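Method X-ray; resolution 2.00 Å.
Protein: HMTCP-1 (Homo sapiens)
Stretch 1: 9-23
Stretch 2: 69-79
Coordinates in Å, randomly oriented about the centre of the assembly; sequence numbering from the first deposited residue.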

ATOM      1  N   ALA A   9      -3.898   9.416 -13.004  1.00 28.39           N
ATOM      2  CA  ALA A   9      -3.966   8.142 -13.716  1.00 23.88           C
ATOM      3  C   ALA A   9      -2.649   7.377 -13.813  1.00 19.87           C
ATOM      4  O   ALA A   9      -1.567   7.971 -13.900  1.00 18.30           O
ATOM      5  N   PRO A  10      -2.727   6.038 -13.751  1.00 18.90           N
ATOM      6  CA  PRO A  10      -1.540   5.184 -13.843  1.00 18.82           C
ATOM      7  C   PRO A  10      -1.086   5.132 -15.297  1.00 16.65           C
ATOM      8  O   PRO A  10      -1.843   5.502 -16.195  1.00 16.16           O
ATOM      9  N   PRO A  11       0.171   4.727 -15.545  1.00 17.77           N
ATOM     10  CA  PRO A  11       0.629   4.663 -16.936  1.00 17.80           C
ATOM     11  C   PRO A  11      -0.144   3.649 -17.783  1.00 16.54           C
ATOM     12  O   PRO A  11      -0.516   2.577 -17.313  1.00 16.67           O
ATOM     13  N   ASP A  12      -0.434   4.040 -19.020  1.00 18.08           N
ATOM     14  CA  ASP A  12      -1.137   3.196 -19.977  1.00 17.00           C
ATOM     15  C   ASP A  12      -0.318   1.930 -20.257  1.00 15.91           C
ATOM     16  O   ASP A  12      -0.866   0.853 -20.503  1.00 15.96           O
ATOM     17  N   HIS A  13       1.000   2.078 -20.247  1.00 16.48           N
ATOM     18  CA  HIS A  13       1.888   0.944 -20.456  1.00 17.19           C
ATOM     19  C   HIS A  13       3.298   1.139 -19.914  1.00 16.91           C
ATOM     20  O   HIS A  13       3.761   2.271 -19.686  1.00 15.83           O
ATOM     21  N   LEU A  14       3.952   0.012 -19.649  1.00 13.14           N
ATOM     22  CA  LEU A  14       5.312  -0.006 -19.139  1.00 13.46           C
ATOM     23  C   LEU A  14       6.099  -1.037 -19.937  1.00 16.02           C
ATOM     24  O   LEU A  14       5.729  -2.213 -19.982  1.00 16.65           O
ATOM     25  N   TRP A  15       7.139  -0.575 -20.623  1.00 17.72           N
ATOM     26  CA  TRP A  15       7.976  -1.448 -21.429  1.00 14.75           C
ATOM     27  C   TRP A  15       9.328  -1.565 -20.745  1.00 12.21           C
ATOM     28  O   TRP A  15       9.947  -0.558 -20.423  1.00 13.12           O
ATOM     29  N   VAL A  16       9.790  -2.796 -20.550  1.00  9.84           N
ATOM     30  CA  VAL A  16      11.074  -3.060 -19.917  1.00  9.61           C
ATOM     31  C   VAL A  16      12.235  -2.533 -20.771  1.00 11.80           C
ATOM     32  O   VAL A  16      12.147  -2.476 -22.010  1.00 11.41           O
ATOM     33  N   HIS A  17      13.282  -2.064 -20.103  1.00 11.23           N
ATOM     34  CA  HIS A  17      14.473  -1.584 -20.800  1.00 12.50           C
ATOM     35  C   HIS A  17      15.613  -2.493 -20.376  1.00 11.56           C
ATOM     36  O   HIS A  17      16.308  -3.100 -21.199  1.00 15.66           O
ATOM     37  N   GLN A  18      15.761  -2.591 -19.065  1.00 14.35           N
ATOM     38  CA  GLN A  18      16.753  -3.421 -18.426  1.00 15.00           C
ATOM     39  C   GLN A  18      15.964  -4.108 -17.322  1.00 14.65           C
ATOM     40  O   GLN A  18      14.901  -3.621 -16.929  1.00 15.16           O
ATOM     41  N   GLU A  19      16.463  -5.235 -16.829  1.00 12.93           N
ATOM     42  CA  GLU A  19      15.774  -5.973 -15.774  1.00 16.07           C
ATOM     43  C   GLU A  19      15.379  -5.035 -14.641  1.00 11.82           C
ATOM     44  O   GLU A  19      16.233  -4.368 -14.070  1.00 13.21           O
ATOM     45  N   GLY A  20      14.082  -4.938 -14.374  1.00  9.32           N
ATOM     46  CA  GLY A  20      13.606  -4.079 -13.303  1.00 10.78           C
ATOM     47  C   GLY A  20      13.396  -2.606 -13.618  1.00 12.37           C
ATOM     48  O   GLY A  20      12.877  -1.868 -12.773  1.00 11.40           O
ATOM     49  N   ILE A  21      13.820  -2.159 -14.801  1.00 11.21           N
ATOM     50  CA  ILE A  21      13.641  -0.761 -15.182  1.00 11.81           C
ATOM     51  C   ILE A  21      12.753  -0.688 -16.414  1.00 13.84           C
ATOM     52  O   ILE A  21      13.061  -1.264 -17.461  1.00 12.70           O
ATOM     53  N   TYR A  22      11.626  -0.006 -16.251  1.00 10.11           N
ATOM     54  CA  TYR A  22      10.635   0.147 -17.292  1.00 11.86           C
ATOM     55  C   TYR A  22      10.504   1.595 -17.729  1.00 14.44           C
ATOM     56  O   TYR A  22      10.995   2.504 -17.069  1.00 17.52           O
ATOM     57  N   ARG A  23       9.817   1.797 -18.845  1.00 16.60           N
ATOM     58  CA  ARG A  23       9.547   3.132 -19.372  1.00 18.95           C
ATOM     59  C   ARG A  23       8.079   3.201 -19.796  1.00 15.47           C
ATOM     60  O   ARG A  23       7.560   2.250 -20.381  1.00 14.40           O
ATOM     61  N   MET A  69       6.405  -6.451 -20.542  1.00 11.64           N
ATOM     62  CA  MET A  69       5.517  -5.306 -20.642  1.00 16.65           C
ATOM     63  C   MET A  69       4.220  -5.462 -19.868  1.00 16.10           C
ATOM     64  O   MET A  69       3.728  -6.571 -19.664  1.00 15.01           O
ATOM     65  N   TRP A  70       3.665  -4.319 -19.474  1.00 13.15           N
ATOM     66  CA  TRP A  70       2.397  -4.243 -18.760  1.00 10.26           C
ATOM     67  C   TRP A  70       1.565  -3.258 -19.562  1.00 10.68           C
ATOM     68  O   TRP A  70       2.075  -2.221 -19.972  1.00 12.34           O
ATOM     69  N   GLN A  71       0.296  -3.579 -19.775  1.00 11.12           N
ATOM     70  CA  GLN A  71      -0.615  -2.723 -20.519  1.00 10.97           C
ATOM     71  C   GLN A  71      -1.844  -2.512 -19.645  1.00 12.14           C
ATOM     72  O   GLN A  71      -2.430  -3.478 -19.162  1.00 13.62           O
ATOM     73  N   LEU A  72      -2.223  -1.254 -19.419  1.00 14.29           N
ATOM     74  CA  LEU A  72      -3.391  -0.953 -18.593  1.00 16.97           C
ATOM     75  C   LEU A  72      -4.634  -1.678 -19.125  1.00 20.03           C
ATOM     76  O   LEU A  72      -4.969  -1.607 -20.312  1.00 19.06           O
ATOM     77  N   TYR A  73      -5.293  -2.394 -18.221  1.00 22.95           N
ATOM     78  CA  TYR A  73      -6.467  -3.198 -18.529  1.00 24.81           C
ATOM     79  C   TYR A  73      -7.641  -2.719 -17.656  1.00 27.98           C
ATOM     80  O   TYR A  73      -7.419  -2.187 -16.570  1.00 27.51           O
ATOM     81  N   PRO A  74      -8.902  -2.891 -18.120  1.00 32.74           N
ATOM     82  CA  PRO A  74     -10.089  -2.464 -17.354  1.00 31.54           C
ATOM     83  C   PRO A  74     -10.140  -3.049 -15.947  1.00 31.66           C
ATOM     84  O   PRO A  74      -9.660  -4.160 -15.717  1.00 33.95           O
ATOM     85  N   GLU A  75     -10.742  -2.300 -15.023  1.00 30.64           N
ATOM     86  CA  GLU A  75     -10.887  -2.723 -13.628  1.00 31.65           C
ATOM     87  C   GLU A  75      -9.589  -2.573 -12.832  1.00 28.27           C
ATOM     88  O   GLU A  75      -9.266  -3.403 -11.979  1.00 29.39           O
ATOM     89  N   GLU A  76      -8.852  -1.504 -13.114  1.00 24.07           N
ATOM     90  CA  GLU A  76      -7.597  -1.211 -12.439  1.00 24.29           C
ATOM     91  C   GLU A  76      -6.650  -2.378 -12.266  1.00 20.63           C
ATOM     92  O   GLU A  76      -6.411  -2.868 -11.165  1.00 18.08           O
ATOM     93  N   ARG A  77      -6.117  -2.822 -13.387  1.00 18.61           N
ATOM     94  CA  ARG A  77      -5.161  -3.907 -13.408  1.00 17.16           C
ATOM     95  C   ARG A  77      -4.402  -3.853 -14.718  1.00 15.52           C
ATOM     96  O   ARG A  77      -4.765  -3.097 -15.619  1.00 18.04           O
ATOM     97  N   TYR A  78      -3.291  -4.576 -14.777  1.00 14.26           N
ATOM     98  CA  TYR A  78      -2.456  -4.611 -15.969  1.00 12.21           C
ATOM     99  C   TYR A  78      -2.378  -6.007 -16.541  1.00 12.38           C
ATOM    100  O   TYR A  78      -2.376  -6.991 -15.800  1.00 13.31           O
ATOM    101  N   MET A  79      -2.347  -6.092 -17.865  1.00 12.71           N
ATOM    102  CA  MET A  79      -2.190  -7.374 -18.521  1.00 13.56           C
ATOM    103  C   MET A  79      -0.766  -7.355 -19.070  1.00 12.04           C
ATOM    104  O   MET A  79      -0.373  -6.388 -19.719  1.00 14.41           O
TER

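Strand 69-73 runs antiparallel to strand 13-16, and side chains alternate between two faces. Met-69 (chi1 p) shares a face with Trp-15 (m): Met-69 CB meets Trp-15 CE3 at 3.4 Å, and the sulfur lies obliquely over the six-membered ring, SD to centroid 4.3 Å. Trp-70 turns to the opposite, buried face beside Leu-14. Its m rotamer, with chi2 near -61°, brings CE3 within 4.1 Å of Leu-14 CD1 (m, t) and sets CZ3 over one face of the Tyr-22 ring, 3.6 Å from Tyr-22 CZ. One large indole thus joins residues from two strands of stretch 1. Two backbone hydrogen bonds pair Leu-14 with Trp-70: Leu-14 N to Trp-70 O is 2.9 Å, and Trp-70 N to Leu-14 O is 3.0 Å. Gln-71, extended (t, t), returns to the face of Met-69, Trp-15 and His-13 and adds little; His-13 ND1 instead donates to Asp-12 OD2 at 2.8 Å.

Leu-72 (t, p) points toward stretch 1, its CD2 3.9 Å from Pro-10 CG, while its N donates to Asp-12 O at 2.7 Å. In the loop between the strands, Glu-76 (m, m) curls back until OE1 lies 3.8 Å from Pro-10 CG. Tyr-78 (m), a buried residue, closes the contact: its OH donates to Pro-11 O at 2.7 Å, a carbonyl near the ring plane, and packs 3.4 Å from Pro-10 CB.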

ATOM      1  CB  ALA A   9      -4.546   8.354 -15.112  1.00 23.25           C
ATOM      2  CB  PRO A  10      -2.065   3.826 -13.365  1.00 16.22           C
ATOM      3  CG  PRO A  10      -3.480   3.845 -13.781  1.00 17.71           C
ATOM      4  CD  PRO A  10      -3.913   5.236 -13.399  1.00 18.47           C
ATOM      5  CB  PRO A  11       2.110   4.284 -16.795  1.00 15.87           C
ATOM      6  CG  PRO A  11       2.164   3.545 -15.519  1.00 13.61           C
ATOM      7  CD  PRO A  11       1.260   4.365 -14.622  1.00 15.18           C
ATOM      8  CB  ASP A  12      -1.374   3.991 -21.260  1.00 23.98           C
ATOM      9  CG  ASP A  12      -1.834   3.127 -22.395  1.00 34.63           C
ATOM     10  OD1 ASP A  12      -2.944   2.551 -22.298  1.00 42.77           O
ATOM     11  OD2 ASP A  12      -1.071   3.014 -23.379  1.00 42.27           O
ATOM     12  CB  HIS A  13       1.915   0.514 -21.927  1.00 25.37           C
ATOM     13  CG  HIS A  13       2.431   1.555 -22.867  1.00 29.62           C
ATOM     14  ND1 HIS A  13       1.618   2.205 -23.772  1.00 33.44           N
ATOM     15  CD2 HIS A  13       3.688   2.010 -23.093  1.00 32.29           C
ATOM     16  CE1 HIS A  13       2.353   3.010 -24.520  1.00 34.91           C
ATOM     17  NE2 HIS A  13       3.612   2.910 -24.130  1.00 32.19           N
ATOM     18  CB  LEU A  14       5.308  -0.369 -17.657  1.00 15.55           C
ATOM     19  CG  LEU A  14       4.686   0.703 -16.757  1.00 18.25           C
ATOM     20  CD1 LEU A  14       4.234   0.121 -15.428  1.00 20.49           C
ATOM     21  CD2 LEU A  14       5.689   1.809 -16.558  1.00 15.43           C
ATOM     22  CB  TRP A  15       8.188  -0.876 -22.838  1.00 21.09           C
ATOM     23  CG  TRP A  15       6.988  -0.852 -23.755  1.00 31.43           C
ATOM     24  CD1 TRP A  15       6.269   0.246 -24.128  1.00 38.00           C
ATOM     25  CD2 TRP A  15       6.444  -1.952 -24.496  1.00 38.37           C
ATOM     26  NE1 TRP A  15       5.322  -0.098 -25.063  1.00 40.79           N
ATOM     27  CE2 TRP A  15       5.408  -1.441 -25.306  1.00 40.40           C
ATOM     28  CE3 TRP A  15       6.737  -3.322 -24.559  1.00 45.21           C
ATOM     29  CZ2 TRP A  15       4.662  -2.251 -26.173  1.00 48.64           C
ATOM     30  CZ3 TRP A  15       5.991  -4.134 -25.426  1.00 48.47           C
ATOM     31  CH2 TRP A  15       4.970  -3.592 -26.219  1.00 50.70           C
ATOM     32  CB  VAL A  16      11.252  -4.591 -19.674  1.00  9.84           C
ATOM     33  CG1 VAL A  16      11.459  -5.327 -20.986  1.00 11.99           C
ATOM     34  CG2 VAL A  16      12.384  -4.858 -18.721  1.00 13.17           C
ATOM     35  CB  HIS A  17      14.803  -0.148 -20.423  1.00  8.81           C
ATOM     36  CG  HIS A  17      15.924   0.420 -21.226  1.00 12.32           C
ATOM     37  ND1 HIS A  17      15.759   0.847 -22.523  1.00 16.44           N
ATOM     38  CD2 HIS A  17      17.240   0.550 -20.950  1.00 12.87           C
ATOM     39  CE1 HIS A  17      16.927   1.212 -23.016  1.00 16.27           C
ATOM     40  NE2 HIS A  17      17.843   1.041 -22.081  1.00 18.21           N
ATOM     41  CB  GLN A  18      17.835  -2.534 -17.833  1.00 25.19           C
ATOM     42  CG  GLN A  18      19.030  -3.270 -17.320  1.00 37.43           C
ATOM     43  CD  GLN A  18      20.061  -2.331 -16.746  1.00 42.68           C
ATOM     44  OE1 GLN A  18      19.861  -1.757 -15.670  1.00 45.28           O
ATOM     45  NE2 GLN A  18      21.176  -2.163 -17.459  1.00 41.38           N
ATOM     46  CB  GLU A  19      16.683  -7.084 -15.224  1.00 19.28           C
ATOM     47  CG  GLU A  19      16.057  -8.483 -15.191  1.00 31.93           C
ATOM     48  CD  GLU A  19      15.194  -8.734 -13.966  1.00 36.30           C
ATOM     49  OE1 GLU A  19      13.999  -8.366 -13.970  1.00 43.02           O
ATOM     50  OE2 GLU A  19      15.713  -9.321 -12.999  1.00 41.71           O
ATOM     51  CB  ILE A  21      14.986  -0.041 -15.428  1.00 11.59           C
ATOM     52  CG1 ILE A  21      15.860  -0.131 -14.178  1.00 15.04           C
ATOM     53  CG2 ILE A  21      14.745   1.452 -15.751  1.00 16.33           C
ATOM     54  CD1 ILE A  21      17.231   0.506 -14.330  1.00 22.83           C
ATOM     55  CB  TYR A  22       9.276  -0.335 -16.765  1.00  8.92           C
ATOM     56  CG  TYR A  22       9.223  -1.822 -16.476  1.00  8.62           C
ATOM     57  CD1 TYR A  22       9.839  -2.361 -15.343  1.00 10.70           C
ATOM     58  CD2 TYR A  22       8.590  -2.695 -17.356  1.00  6.29           C
ATOM     59  CE1 TYR A  22       9.826  -3.735 -15.105  1.00 13.66           C
ATOM     60  CE2 TYR A  22       8.571  -4.063 -17.130  1.00  6.68           C
ATOM     61  CZ  TYR A  22       9.189  -4.577 -16.007  1.00  8.01           C
ATOM     62  OH  TYR A  22       9.177  -5.932 -15.795  1.00 14.82           O
ATOM     63  CB  ARG A  23      10.455   3.450 -20.559  1.00 21.56           C
ATOM     64  CG  ARG A  23      11.872   3.795 -20.167  1.00 33.66           C
ATOM     65  CD  ARG A  23      12.586   4.490 -21.303  1.00 36.15           C
ATOM     66  NE  ARG A  23      12.688   3.628 -22.472  1.00 38.83           N
ATOM     67  CZ  ARG A  23      13.633   3.736 -23.398  1.00 45.05           C
ATOM     68  NH1 ARG A  23      14.568   4.678 -23.294  1.00 46.49           N
ATOM     69  NH2 ARG A  23      13.653   2.892 -24.423  1.00 46.39           N
ATOM     70  CB  MET A  69       5.163  -5.048 -22.102  1.00 20.53           C
ATOM     71  CG  MET A  69       4.391  -6.188 -22.736  1.00 29.19           C
ATOM     72  SD  MET A  69       2.968  -5.620 -23.671  1.00 46.93           S
ATOM     73  CE  MET A  69       1.704  -5.727 -22.441  1.00 38.88           C
ATOM     74  CB  TRP A  70       2.591  -3.682 -17.349  1.00 12.59           C
ATOM     75  CG  TRP A  70       2.893  -4.689 -16.294  1.00 10.88           C
ATOM     76  CD1 TRP A  70       2.105  -5.729 -15.905  1.00  8.84           C
ATOM     77  CD2 TRP A  70       4.010  -4.673 -15.396  1.00  8.55           C
ATOM     78  NE1 TRP A  70       2.655  -6.351 -14.808  1.00  7.96           N
ATOM     79  CE2 TRP A  70       3.822  -5.722 -14.475  1.00  9.30           C
ATOM     80  CE3 TRP A  70       5.149  -3.863 -15.277  1.00  6.59           C
ATOM     81  CZ2 TRP A  70       4.732  -5.987 -13.440  1.00  9.37           C
ATOM     82  CZ3 TRP A  70       6.056  -4.125 -14.252  1.00 10.38           C
ATOM     83  CH2 TRP A  70       5.838  -5.182 -13.344  1.00  9.72           C
ATOM     84  CB  GLN A  71      -1.005  -3.424 -21.818  1.00 19.11           C
ATOM     85  CG  GLN A  71      -1.909  -2.637 -22.741  1.00 21.02           C
ATOM     86  CD  GLN A  71      -2.223  -3.410 -24.017  1.00 27.76           C
ATOM     87  OE1 GLN A  71      -3.219  -4.133 -24.096  1.00 29.53           O
ATOM     88  NE2 GLN A  71      -1.357  -3.278 -25.016  1.00 28.11           N
ATOM     89  CB  LEU A  72      -3.605   0.558 -18.497  1.00 18.95           C
ATOM     90  CG  LEU A  72      -4.540   1.110 -17.418  1.00 20.18           C
ATOM     91  CD1 LEU A  72      -4.194   0.544 -16.039  1.00 20.20           C
ATOM     92  CD2 LEU A  72      -4.444   2.638 -17.414  1.00 21.11           C
ATOM     93  CB  TYR A  73      -6.106  -4.652 -18.211  1.00 24.82           C
ATOM     94  CG  TYR A  73      -6.994  -5.682 -18.838  1.00 28.69           C
ATOM     95  CD1 TYR A  73      -6.953  -5.923 -20.208  1.00 29.31           C
ATOM     96  CD2 TYR A  73      -7.899  -6.400 -18.065  1.00 29.76           C
ATOM     97  CE1 TYR A  73      -7.803  -6.853 -20.793  1.00 32.02           C
ATOM     98  CE2 TYR A  73      -8.748  -7.327 -18.635  1.00 32.56           C
ATOM     99  CZ  TYR A  73      -8.700  -7.550 -19.998  1.00 31.82           C
ATOM    100  OH  TYR A  73      -9.567  -8.463 -20.552  1.00 36.68           O
ATOM    101  CB  PRO A  74     -11.252  -3.006 -18.189  1.00 33.02           C
ATOM    102  CG  PRO A  74     -10.724  -2.959 -19.577  1.00 36.16           C
ATOM    103  CD  PRO A  74      -9.313  -3.482 -19.410  1.00 32.78           C
ATOM    104  CB  GLU A  75     -11.385  -4.176 -13.542  1.00 37.57           C
ATOM    105  CG  GLU A  75     -12.634  -4.477 -14.356  1.00 43.26           C
ATOM    106  CD  GLU A  75     -13.815  -3.641 -13.928  1.00 50.20           C
ATOM    107  OE1 GLU A  75     -14.183  -3.701 -12.737  1.00 53.62           O
ATOM    108  OE2 GLU A  75     -14.376  -2.919 -14.778  1.00 54.09           O
ATOM    109  CB  GLU A  76      -7.845  -0.502 -11.107  1.00 32.67           C
ATOM    110  CG  GLU A  76      -8.343   0.928 -11.291  1.00 44.16           C
ATOM    111  CD  GLU A  76      -7.539   1.700 -12.345  1.00 51.92           C
ATOM    112  OE1 GLU A  76      -6.514   2.322 -11.980  1.00 56.04           O
ATOM    113  OE2 GLU A  76      -7.928   1.677 -13.540  1.00 52.76           O
ATOM    114  CB  ARG A  77      -5.849  -5.259 -13.193  1.00 17.74           C
ATOM    115  CG  ARG A  77      -7.032  -5.505 -14.056  1.00 24.36           C
ATOM    116  CD  ARG A  77      -7.990  -6.461 -13.368  1.00 29.77           C
ATOM    117  NE  ARG A  77      -9.042  -6.859 -14.295  1.00 36.45           N
ATOM    118  CZ  ARG A  77      -9.786  -7.950 -14.164  1.00 41.91           C
ATOM    119  NH1 ARG A  77      -9.609  -8.765 -13.127  1.00 41.81           N
ATOM    120  NH2 ARG A  77     -10.658  -8.262 -15.114  1.00 42.87           N
ATOM    121  CB  TYR A  78      -1.032  -4.171 -15.638  1.00 11.37           C
ATOM    122  CG  TYR A  78      -0.847  -2.689 -15.447  1.00 13.61           C
ATOM    123  CD1 TYR A  78      -0.529  -1.865 -16.525  1.00 11.56           C
ATOM    124  CD2 TYR A  78      -0.964  -2.112 -14.187  1.00 10.08           C
ATOM    125  CE1 TYR A  78      -0.332  -0.500 -16.353  1.00 13.82           C
ATOM    126  CE2 TYR A  78      -0.770  -0.755 -14.004  1.00 13.45           C
ATOM    127  CZ  TYR A  78      -0.456   0.048 -15.087  1.00 16.37           C
ATOM    128  OH  TYR A  78      -0.282   1.400 -14.902  1.00 15.20           O
ATOM    129  CB  MET A  79      -3.188  -7.564 -19.666  1.00 11.12           C
ATOM    130  CG  MET A  79      -3.007  -8.919 -20.357  1.00 14.73           C
ATOM    131  SD  MET A  79      -4.151  -9.269 -21.684  1.00 19.00           S
ATOM    132  CE  MET A  79      -5.450 -10.067 -20.797  1.00 15.38           C
TER